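Local coordinates for DUF3120 domain-containing protein (Bordetella pertussis, PDB 6RGN) that forms the N-terminal membrane-targeting domain of a type III secretion effector and probably binds the phosphoinositide PIP2 to bring the effector to host membranes, at residues E76-V81 with N107-S112; R70-S75 with F117-G122; M52-P57 with V124-T129. All blocks are in the same frame, centred on the assembly; numbering follows the deposited sequence. Where two conformers were deposited one is given.

Contact 1 (E76-V81 with N107-S112); sequences EALREV and NHWEAS
Trp109 meets Ala77, Leu78 and Val81 where helices 76-90 and 96-112 pack as the antiparallel arms of a helical hairpin, within the small helical bundle that makes up this N-terminal domain. The two short segments run at 162° to each other with their axes 8.8 Å apart, and the backbones come nearest where Ala77 CA sits 5.0 Å from Trp109 CA. A residue as small as alanine permits this approach.

The aromatic contact is a CH-pi interaction. Leu78 CD1 lies over one face of the indole, 3.6 Å from the centroid of the six-membered ring and only 11° off its normal. With CG anti to the backbone N (chi1 -178°), Trp109 swings its indole alongside Leu78, and the two side chains run in the same direction. The Leu78 CB end lies beside the indole nitrogen, whose hydrogen goes to Glu116, and helix 114-120 supplies Phe117 in an edge-to-face arrangement with the tryptophan.

Val81 and Ala77 complete the packing. Val81, one turn on from Ala77, crosses the tryptophan side chain at about a right angle and meets its root, with Val81 CG2 4.0 Å from Trp109 CB. Ala77 CB points into the facing helix and touches three residues, Trp109 among them; it lies 3.7 Å from His108 CD2, approaching the imidazole obliquely.

The polar part is local to helix 96-112, near its C-terminal end. Ser112 OG, 3.8 Å from Ala77 CB, turns back to donate a 2.6 Å hydrogen bond to His108 O. Ser112 N reaches that same oxygen from the opposite face of the carbonyl plane.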
loop_
_atom_site.group_PDB
_atom_site.type_symbol
_atom_site.label_atom_id
_atom_site.label_comp_id
_atom_site.label_asym_id
_atom_site.label_seq_id
_atom_site.Cartn_x
_atom_site.Cartn_y
_atom_site.Cartn_z
ATOM N N GLU A 76 1.739 9.102 -11.139
ATOM C CA GLU A 76 0.354 9.308 -10.637
ATOM C C GLU A 76 -0.082 7.980 -10.028
ATOM O O GLU A 76 -0.698 8.008 -8.977
ATOM C CB GLU A 76 -0.605 9.786 -11.741
ATOM C CG GLU A 76 -2.045 9.980 -11.275
ATOM C CD GLU A 76 -2.987 10.658 -12.277
ATOM O OE1 GLU A 76 -4.127 11.079 -11.868
ATOM O OE2 GLU A 76 -2.596 10.800 -13.479
ATOM N N ALA A 77 0.278 6.858 -10.637
ATOM C CA ALA A 77 -0.125 5.511 -10.156
ATOM C C ALA A 77 0.451 5.295 -8.748
ATOM O O ALA A 77 -0.288 4.808 -7.885
ATOM C CB ALA A 77 0.333 4.451 -11.085
ATOM N N LEU A 78 1.693 5.700 -8.529
ATOM C CA LEU A 78 2.376 5.488 -7.219
ATOM C C LEU A 78 1.747 6.486 -6.231
ATOM O O LEU A 78 1.542 6.079 -5.088
ATOM C CB LEU A 78 3.876 5.724 -7.336
ATOM C CG LEU A 78 4.649 5.488 -6.046
ATOM C CD1 LEU A 78 4.209 4.225 -5.356
ATOM C CD2 LEU A 78 6.170 5.456 -6.249
ATOM N N ARG A 79 1.456 7.724 -6.620
ATOM C CA ARG A 79 0.834 8.721 -5.696
ATOM C C ARG A 79 -0.546 8.217 -5.241
ATOM O O ARG A 79 -0.859 8.333 -4.082
ATOM C CB ARG A 79 0.625 10.081 -6.349
ATOM C CG ARG A 79 1.912 10.855 -6.567
ATOM C CD ARG A 79 1.514 12.226 -7.101
ATOM N NE ARG A 79 2.280 12.390 -8.314
ATOM C CZ ARG A 79 1.784 12.661 -9.530
ATOM N NH1 ARG A 79 2.637 12.756 -10.542
ATOM N NH2 ARG A 79 0.482 12.828 -9.752
ATOM N N GLU A 80 -1.297 7.561 -6.128
ATOM C CA GLU A 80 -2.610 6.977 -5.746
ATOM C C GLU A 80 -2.406 5.820 -4.768
ATOM O O GLU A 80 -3.205 5.677 -3.846
ATOM C CB GLU A 80 -3.421 6.454 -6.929
ATOM C CG GLU A 80 -4.880 6.206 -6.544
ATOM C CD GLU A 80 -5.573 7.513 -6.194
ATOM O OE1 GLU A 80 -5.398 8.460 -6.979
ATOM O OE2 GLU A 80 -6.235 7.606 -5.107
ATOM N N VAL A 81 -1.394 4.988 -4.970
ATOM C CA VAL A 81 -1.092 3.923 -3.994
ATOM C C VAL A 81 -0.837 4.540 -2.623
ATOM O O VAL A 81 -1.372 3.976 -1.628
ATOM C CB VAL A 81 0.100 3.058 -4.413
ATOM C CG1 VAL A 81 0.586 2.236 -3.251
ATOM C CG2 VAL A 81 -0.279 2.211 -5.617
ATOM N N ASN A 107 -2.133 -3.140 -8.232
ATOM C CA ASN A 107 -2.156 -3.806 -9.549
ATOM C C ASN A 107 -1.979 -2.763 -10.662
ATOM O O ASN A 107 -1.181 -3.012 -11.589
ATOM C CB ASN A 107 -3.462 -4.550 -9.757
ATOM C CG ASN A 107 -3.677 -5.635 -8.698
ATOM O OD1 ASN A 107 -2.708 -6.100 -8.087
ATOM N ND2 ASN A 107 -4.905 -6.114 -8.569
ATOM N N HIS A 108 -2.702 -1.625 -10.588
ATOM C CA HIS A 108 -2.569 -0.559 -11.611
ATOM C C HIS A 108 -1.114 -0.073 -11.684
ATOM O O HIS A 108 -0.641 0.197 -12.801
ATOM C CB HIS A 108 -3.521 0.587 -11.351
ATOM C CG HIS A 108 -3.297 1.721 -12.306
ATOM N ND1 HIS A 108 -3.575 1.599 -13.663
ATOM C CD2 HIS A 108 -2.881 3.003 -12.127
ATOM C CE1 HIS A 108 -3.262 2.725 -14.293
ATOM N NE2 HIS A 108 -2.860 3.599 -13.384
ATOM N N TRP A 109 -0.470 0.126 -10.540
ATOM C CA TRP A 109 0.939 0.601 -10.494
ATOM C C TRP A 109 1.855 -0.439 -11.164
ATOM O O TRP A 109 2.717 -0.046 -11.979
ATOM C CB TRP A 109 1.329 0.913 -9.050
ATOM C CG TRP A 109 2.721 1.438 -8.882
ATOM C CD1 TRP A 109 3.428 2.202 -9.763
ATOM C CD2 TRP A 109 3.620 1.095 -7.825
ATOM N NE1 TRP A 109 4.692 2.418 -9.307
ATOM C CE2 TRP A 109 4.855 1.719 -8.127
ATOM C CE3 TRP A 109 3.492 0.359 -6.640
ATOM C CZ2 TRP A 109 5.941 1.636 -7.269
ATOM C CZ3 TRP A 109 4.569 0.279 -5.801
ATOM C CH2 TRP A 109 5.779 0.913 -6.106
ATOM N N GLU A 110 1.695 -1.721 -10.786
ATOM C CA GLU A 110 2.502 -2.821 -11.352
ATOM C C GLU A 110 2.279 -2.926 -12.854
ATOM O O GLU A 110 3.266 -3.148 -13.530
ATOM C CB GLU A 110 2.228 -4.132 -10.645
ATOM C CG GLU A 110 3.170 -5.281 -11.033
ATOM C CD GLU A 110 2.856 -6.527 -10.186
ATOM O OE1 GLU A 110 1.861 -6.477 -9.392
ATOM O OE2 GLU A 110 3.626 -7.517 -10.269
ATOM N N ALA A 111 1.048 -2.795 -13.333
ATOM C CA ALA A 111 0.747 -2.880 -14.774
ATOM C C ALA A 111 1.347 -1.682 -15.509
ATOM O O ALA A 111 1.749 -1.894 -16.651
ATOM C CB ALA A 111 -0.736 -2.930 -14.986
ATOM N N SER A 112 1.254 -0.447 -14.980
ATOM C CA SER A 112 1.366 0.776 -15.841
ATOM C C SER A 112 2.752 1.438 -15.726
ATOM O O SER A 112 3.098 2.319 -16.563
ATOM C CB SER A 112 0.263 1.784 -15.494
ATOM O OG SER A 112 0.440 2.163 -14.119
#

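Contact 2 (R70-S75 with F117-G122); sequences RLHHSS and FAKRGG. With SO4 (sulfate ion), chain E; SO4 (sulfate ion), chain B.
A basic anion site, with Arg70, His72, Lys119 and Arg120 as its basic residues, joins the loop before helix 76-90 to the end of helix 114-120 and holds two sulfates, probably from the crystallisation liquor. Arg120 takes the sulfate of chain E along one edge of its guanidinium: NE reaches O2 at 2.7 Å in an almost straight bond (176°), and NH2 reaches O1 at 2.8 Å, with the sulfur close to the guanidinium plane. His72 ND1 donates in the plane of its ring to O4 of the same ion, 2.9 Å away. Lys119 bridges the pair. Its chain bends at the last torsion (chi4 -65°), placing NZ 2.7 Å from O2 of the chain E sulfate and 2.6 Å from O3 of the chain B sulfate.

Such a cluster at one end of the helical bundle is consistent with a pocket for the phosphates of a PIP2 headgroup. The chain B sulfate is also gripped by Arg70, through its backbone N and through NE and NH2. Ser68 OG also bonds to a sulfate.

Arg120 itself is positioned by the loop. Its NH2 gives a bond to His72 O from above the carbonyl plane, 3.3 Å long, while NH1 donates to Val66 O and makes a weak 3.0 Å bond to Ser74 OG. A water bridges further, accepting from Arg120 NH1 and donating weakly to His72 O.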
loop_
_atom_site.group_PDB
_atom_site.type_symbol
_atom_site.label_atom_id
_atom_site.label_comp_id
_atom_site.label_asym_id
_atom_site.label_seq_id
_atom_site.Cartn_x
_atom_site.Cartn_y
_atom_site.Cartn_z
ATOM N N ARG A 70 16.987 10.365 -4.533
ATOM C CA ARG A 70 17.565 11.107 -5.693
ATOM C C ARG A 70 16.502 12.095 -6.242
ATOM O O ARG A 70 16.841 12.902 -7.129
ATOM C CB ARG A 70 18.151 10.071 -6.673
ATOM C CG ARG A 70 19.508 9.546 -6.198
ATOM C CD ARG A 70 20.179 8.592 -7.170
ATOM N NE ARG A 70 19.232 7.532 -7.558
ATOM C CZ ARG A 70 19.128 6.984 -8.769
ATOM N NH1 ARG A 70 19.965 7.331 -9.724
ATOM N NH2 ARG A 70 18.227 6.037 -9.014
ATOM N N LEU A 71 15.285 12.052 -5.676
ATOM C CA LEU A 71 14.155 13.025 -5.820
ATOM C C LEU A 71 13.487 12.852 -7.193
ATOM O O LEU A 71 12.793 13.754 -7.651
ATOM C CB LEU A 71 14.664 14.456 -5.611
ATOM C CG LEU A 71 15.232 14.736 -4.218
ATOM C CD1 LEU A 71 16.021 16.025 -4.215
ATOM C CD2 LEU A 71 14.126 14.756 -3.165
ATOM N N HIS A 72 13.650 11.698 -7.825
ATOM C CA HIS A 72 12.802 11.312 -8.985
ATOM C C HIS A 72 11.315 11.479 -8.596
ATOM O O HIS A 72 10.916 10.997 -7.504
ATOM C CB HIS A 72 13.156 9.901 -9.425
ATOM C CG HIS A 72 14.589 9.716 -9.793
ATOM N ND1 HIS A 72 15.046 8.530 -10.342
ATOM C CD2 HIS A 72 15.651 10.552 -9.753
ATOM C CE1 HIS A 72 16.344 8.624 -10.567
ATOM N NE2 HIS A 72 16.740 9.867 -10.242
ATOM N N HIS A 73 10.511 12.132 -9.444
ATOM C CA HIS A 73 9.053 12.365 -9.229
ATOM C C HIS A 73 8.333 10.993 -9.201
ATOM O O HIS A 73 8.758 10.078 -9.969
ATOM C CB HIS A 73 8.593 13.419 -10.254
ATOM C CG HIS A 73 7.382 13.069 -11.058
ATOM N ND1 HIS A 73 6.240 13.871 -11.064
ATOM C CD2 HIS A 73 7.135 12.044 -11.910
ATOM C CE1 HIS A 73 5.337 13.347 -11.879
ATOM N NE2 HIS A 73 5.857 12.207 -12.404
ATOM N N SER A 74 7.342 10.801 -8.317
ATOM C CA SER A 74 6.513 9.575 -8.303
ATOM C C SER A 74 5.451 9.646 -9.410
ATOM O O SER A 74 4.929 10.724 -9.636
ATOM C CB SER A 74 5.885 9.393 -6.955
ATOM O OG SER A 74 6.916 9.281 -5.993
ATOM N N SER A 75 5.168 8.547 -10.087
ATOM C CA SER A 75 4.082 8.455 -11.092
ATOM C C SER A 75 2.757 8.716 -10.376
ATOM O O SER A 75 2.693 8.512 -9.149
ATOM C CB SER A 75 4.013 7.127 -11.753
ATOM O OG SER A 75 3.678 6.123 -10.794
ATOM N N PHE A 117 7.945 0.372 -10.554
ATOM C CA PHE A 117 7.500 -0.772 -9.708
ATOM C C PHE A 117 8.691 -1.665 -9.311
ATOM O O PHE A 117 8.900 -2.042 -8.127
ATOM C CB PHE A 117 6.368 -1.487 -10.422
ATOM C CG PHE A 117 5.854 -2.574 -9.517
ATOM C CD1 PHE A 117 6.495 -3.818 -9.467
ATOM C CD2 PHE A 117 4.861 -2.292 -8.598
ATOM C CE1 PHE A 117 6.034 -4.802 -8.607
ATOM C CE2 PHE A 117 4.379 -3.296 -7.760
ATOM C CZ PHE A 117 5.025 -4.504 -7.705
ATOM N N ALA A 118 9.495 -2.055 -10.314
ATOM C CA ALA A 118 10.637 -2.961 -10.124
ATOM C C ALA A 118 11.636 -2.241 -9.215
ATOM O O ALA A 118 12.318 -2.872 -8.381
ATOM C CB ALA A 118 11.274 -3.340 -11.435
ATOM N N LYS A 119 11.734 -0.920 -9.376
ATOM C CA LYS A 119 12.747 -0.182 -8.605
ATOM C C LYS A 119 12.274 0.091 -7.185
ATOM O O LYS A 119 13.083 -0.123 -6.269
ATOM C CB LYS A 119 13.029 1.106 -9.356
ATOM C CG LYS A 119 14.058 2.004 -8.730
ATOM C CD LYS A 119 14.388 3.123 -9.714
ATOM C CE LYS A 119 14.998 4.338 -9.096
ATOM N NZ LYS A 119 13.993 4.938 -8.202
ATOM N N ARG A 120 11.006 0.508 -7.007
ATOM C CA ARG A 120 10.508 1.058 -5.716
ATOM C C ARG A 120 9.623 0.052 -4.977
ATOM O O ARG A 120 9.236 0.302 -3.815
ATOM C CB ARG A 120 9.730 2.328 -6.031
ATOM C CG ARG A 120 10.587 3.407 -6.654
ATOM C CD ARG A 120 9.870 4.663 -6.316
ATOM N NE ARG A 120 10.207 5.733 -7.239
ATOM C CZ ARG A 120 9.898 7.006 -7.053
ATOM N NH1 ARG A 120 9.251 7.405 -5.950
ATOM N NH2 ARG A 120 10.197 7.869 -8.021
ATOM N N GLY A 121 9.427 -1.121 -5.538
ATOM C CA GLY A 121 8.372 -2.021 -5.062
ATOM C C GLY A 121 8.828 -3.100 -4.129
ATOM O O GLY A 121 8.043 -4.053 -3.908
ATOM N N GLY A 122 9.987 -2.960 -3.513
ATOM C CA GLY A 122 10.544 -3.973 -2.602
ATOM C C GLY A 122 9.634 -4.353 -1.445
ATOM O O GLY A 122 9.792 -5.473 -0.943
HETATM S S SO4 E . 11.834 5.951 -10.617
HETATM O O1 SO4 E . 11.118 7.212 -10.550
HETATM O O2 SO4 E . 11.614 5.193 -9.463
HETATM O O3 SO4 E . 11.369 5.233 -11.752
HETATM O O4 SO4 E . 13.243 6.234 -10.747
HETATM S S SO4 B . 16.177 6.286 -5.761
HETATM O O1 SO4 B . 16.835 7.436 -5.179
HETATM O O2 SO4 B . 15.714 5.411 -4.697
HETATM O O3 SO4 B . 15.036 6.717 -6.539
HETATM O O4 SO4 B . 17.114 5.575 -6.632
HETATM O O HOH W 1 9.386 10.155 -4.608
#

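Contact 3 (M52-P57 with V124-T129); sequences MRLLEP and VAELRT
Arg53 and Glu126 form a salt bridge between the 3-10 turn at 52-55 and helix 124-140. The shorter arm runs from Arg53 NH1 to Glu126 OE2 at 2.7 Å; the second, from NH2 of that arginine to OE1 of the glutamate, is weak at 3.3 Å. The oxygen OE2 lies near the guanidinium plane, yet the NH1 donor meets it from above the carboxylate plane, and the two flat groups are turned 56° apart. Arg53 has its CG between the backbone N and the carbonyl carbon (chi1 75°), after which the chain extends and brings the guanidinium to the glutamate. Glu61 forms a second salt bridge with NH2, and Pro50 O accepts from NH1.

Leu54 packs beneath this pair. Its CD1 presses on the glutamate stem, 3.4 Å from Glu126 CG, and touches the helix backbone at Leu127 N, while CD2 lies over one face of the Arg53 guanidinium. Deeper in, Leu55 and Leu127 cross at about a right angle, with Leu55 CG 3.8 Å from Leu127 CD1; Leu102, Leu106 and Phe62 extend this apolar layer into the bundle. The N-terminal segment is therefore fastened to helix 124-140 by leucines on its inner side, and at the partly exposed border of that packing Arg53 serves two carboxylates, Glu126 and Glu61, which probably balance its positive charge well.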
loop_
_atom_site.group_PDB
_atom_site.type_symbol
_atom_site.label_atom_id
_atom_site.label_comp_id
_atom_site.label_asym_id
_atom_site.label_seq_id
_atom_site.Cartn_x
_atom_site.Cartn_y
_atom_site.Cartn_z
ATOM N N MET A 52 1.098 -7.036 9.177
ATOM C CA MET A 52 0.019 -6.088 9.554
ATOM C C MET A 52 0.592 -4.755 10.066
ATOM O O MET A 52 -0.163 -3.762 10.018
ATOM C CB MET A 52 -0.924 -6.691 10.592
ATOM C CG MET A 52 -1.805 -7.723 9.968
ATOM S SD MET A 52 -2.903 -8.558 11.061
ATOM C CE MET A 52 -4.320 -7.466 11.010
ATOM N N ARG A 53 1.851 -4.695 10.515
ATOM C CA ARG A 53 2.398 -3.401 11.013
ATOM C C ARG A 53 2.337 -2.397 9.860
ATOM O O ARG A 53 2.148 -1.233 10.144
ATOM C CB ARG A 53 3.808 -3.512 11.598
ATOM C CG ARG A 53 4.893 -3.655 10.546
ATOM C CD ARG A 53 6.258 -4.006 11.135
ATOM N NE ARG A 53 7.154 -3.895 9.995
ATOM C CZ ARG A 53 7.302 -4.813 9.047
ATOM N NH1 ARG A 53 6.634 -5.958 9.099
ATOM N NH2 ARG A 53 8.103 -4.578 8.022
ATOM N N LEU A 54 2.391 -2.851 8.607
ATOM C CA LEU A 54 2.490 -1.956 7.450
ATOM C C LEU A 54 1.212 -1.132 7.245
ATOM O O LEU A 54 1.321 -0.062 6.574
ATOM C CB LEU A 54 2.859 -2.738 6.194
ATOM C CG LEU A 54 4.302 -3.230 6.128
ATOM C CD1 LEU A 54 4.532 -3.977 4.831
ATOM C CD2 LEU A 54 5.297 -2.079 6.261
ATOM N N LEU A 55 0.057 -1.543 7.779
ATOM C CA LEU A 55 -1.132 -0.687 7.653
ATOM C C LEU A 55 -1.653 -0.247 9.017
ATOM O O LEU A 55 -2.744 0.368 9.035
ATOM C CB LEU A 55 -2.195 -1.435 6.871
ATOM C CG LEU A 55 -1.862 -1.649 5.391
ATOM C CD1 LEU A 55 -2.888 -2.607 4.847
ATOM C CD2 LEU A 55 -1.876 -0.318 4.679
ATOM N N GLU A 56 -0.926 -0.527 10.085
ATOM C CA GLU A 56 -1.141 0.111 11.404
ATOM C C GLU A 56 -1.132 1.618 11.169
ATOM O O GLU A 56 -0.303 2.092 10.387
ATOM C CB GLU A 56 -0.085 -0.341 12.406
ATOM C CG GLU A 56 -0.580 -1.524 13.211
ATOM C CD GLU A 56 0.451 -2.387 13.915
ATOM O OE1 GLU A 56 1.470 -1.834 14.442
ATOM O OE2 GLU A 56 0.218 -3.638 13.948
ATOM N N PRO A 57 -2.097 2.380 11.748
ATOM C CA PRO A 57 -2.347 3.740 11.295
ATOM C C PRO A 57 -1.154 4.673 11.389
ATOM O O PRO A 57 -1.017 5.407 10.453
ATOM C CB PRO A 57 -3.498 4.198 12.197
ATOM C CG PRO A 57 -4.250 2.931 12.298
ATOM C CD PRO A 57 -3.172 1.915 12.648
ATOM N N VAL A 124 6.189 -4.389 -1.599
ATOM C CA VAL A 124 4.831 -4.668 -2.127
ATOM C C VAL A 124 4.374 -6.048 -1.655
ATOM O O VAL A 124 3.210 -6.110 -1.214
ATOM C CB VAL A 124 4.684 -4.433 -3.645
ATOM C CG1 VAL A 124 3.366 -4.920 -4.235
ATOM C CG2 VAL A 124 4.830 -2.965 -3.923
ATOM N N ALA A 125 5.174 -7.110 -1.774
ATOM C CA ALA A 125 4.739 -8.464 -1.355
ATOM C C ALA A 125 4.228 -8.391 0.090
ATOM O O ALA A 125 3.103 -8.871 0.400
ATOM C CB ALA A 125 5.851 -9.445 -1.470
ATOM N N GLU A 126 4.998 -7.760 0.953
ATOM C CA GLU A 126 4.650 -7.644 2.383
ATOM C C GLU A 126 3.385 -6.817 2.552
ATOM O O GLU A 126 2.558 -7.216 3.351
ATOM C CB GLU A 126 5.818 -7.146 3.215
ATOM C CG GLU A 126 5.519 -7.263 4.689
ATOM C CD GLU A 126 6.672 -6.989 5.660
ATOM O OE1 GLU A 126 7.655 -6.350 5.230
ATOM O OE2 GLU A 126 6.557 -7.372 6.849
ATOM N N LEU A 127 3.225 -5.696 1.871
ATOM C CA LEU A 127 1.980 -4.905 1.948
ATOM C C LEU A 127 0.788 -5.750 1.469
ATOM O O LEU A 127 -0.281 -5.723 2.118
ATOM C CB LEU A 127 2.118 -3.649 1.104
ATOM C CG LEU A 127 0.875 -2.775 1.126
ATOM C CD1 LEU A 127 0.588 -2.318 2.558
ATOM C CD2 LEU A 127 1.012 -1.605 0.207
ATOM N N ARG A 128 0.953 -6.507 0.381
ATOM C CA ARG A 128 -0.157 -7.379 -0.121
ATOM C C ARG A 128 -0.495 -8.477 0.905
ATOM O O ARG A 128 -1.717 -8.843 1.086
ATOM C CB ARG A 128 0.280 -7.932 -1.478
ATOM C CG ARG A 128 0.199 -6.872 -2.563
ATOM C CD ARG A 128 0.649 -7.410 -3.879
ATOM N NE ARG A 128 0.133 -6.599 -5.003
ATOM C CZ ARG A 128 0.758 -6.436 -6.175
ATOM N NH1 ARG A 128 1.920 -7.078 -6.350
ATOM N NH2 ARG A 128 0.190 -5.744 -7.182
ATOM N N THR A 129 0.504 -8.961 1.626
ATOM C CA THR A 129 0.307 -9.953 2.696
ATOM C C THR A 129 -0.478 -9.224 3.804
ATOM O O THR A 129 -1.403 -9.813 4.359
ATOM C CB THR A 129 1.645 -10.590 3.128
ATOM O OG1 THR A 129 2.237 -11.346 2.065
ATOM C CG2 THR A 129 1.504 -11.434 4.367
#

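Overall arrangement
Contact 1 joins helices 76-90 and 96-112, contact 2 the preceding loop and helix 114-120, and contact 3 the N-terminal segment and helix 124-140. Contact 1 lies about 11 Å, centre to centre, from contact 2; Arg79 NH1 probably makes a weak hydrogen bond to Ser74 O, and Leu78 CD2 packs on Arg120 NH1, so the hairpin backs the sulfate-binding end. Contact 3 is about 16 Å from contact 1 and 18 Å from contact 2, far from the sulfates. It is tied to contact 1 by a salt bridge, Arg128 NH2 to Glu110 OE1 at 2.9 Å, and to contact 2 by Phe117 packing on Val124. Along the chain, contact 1 is nested within contact 2, and both within contact 3.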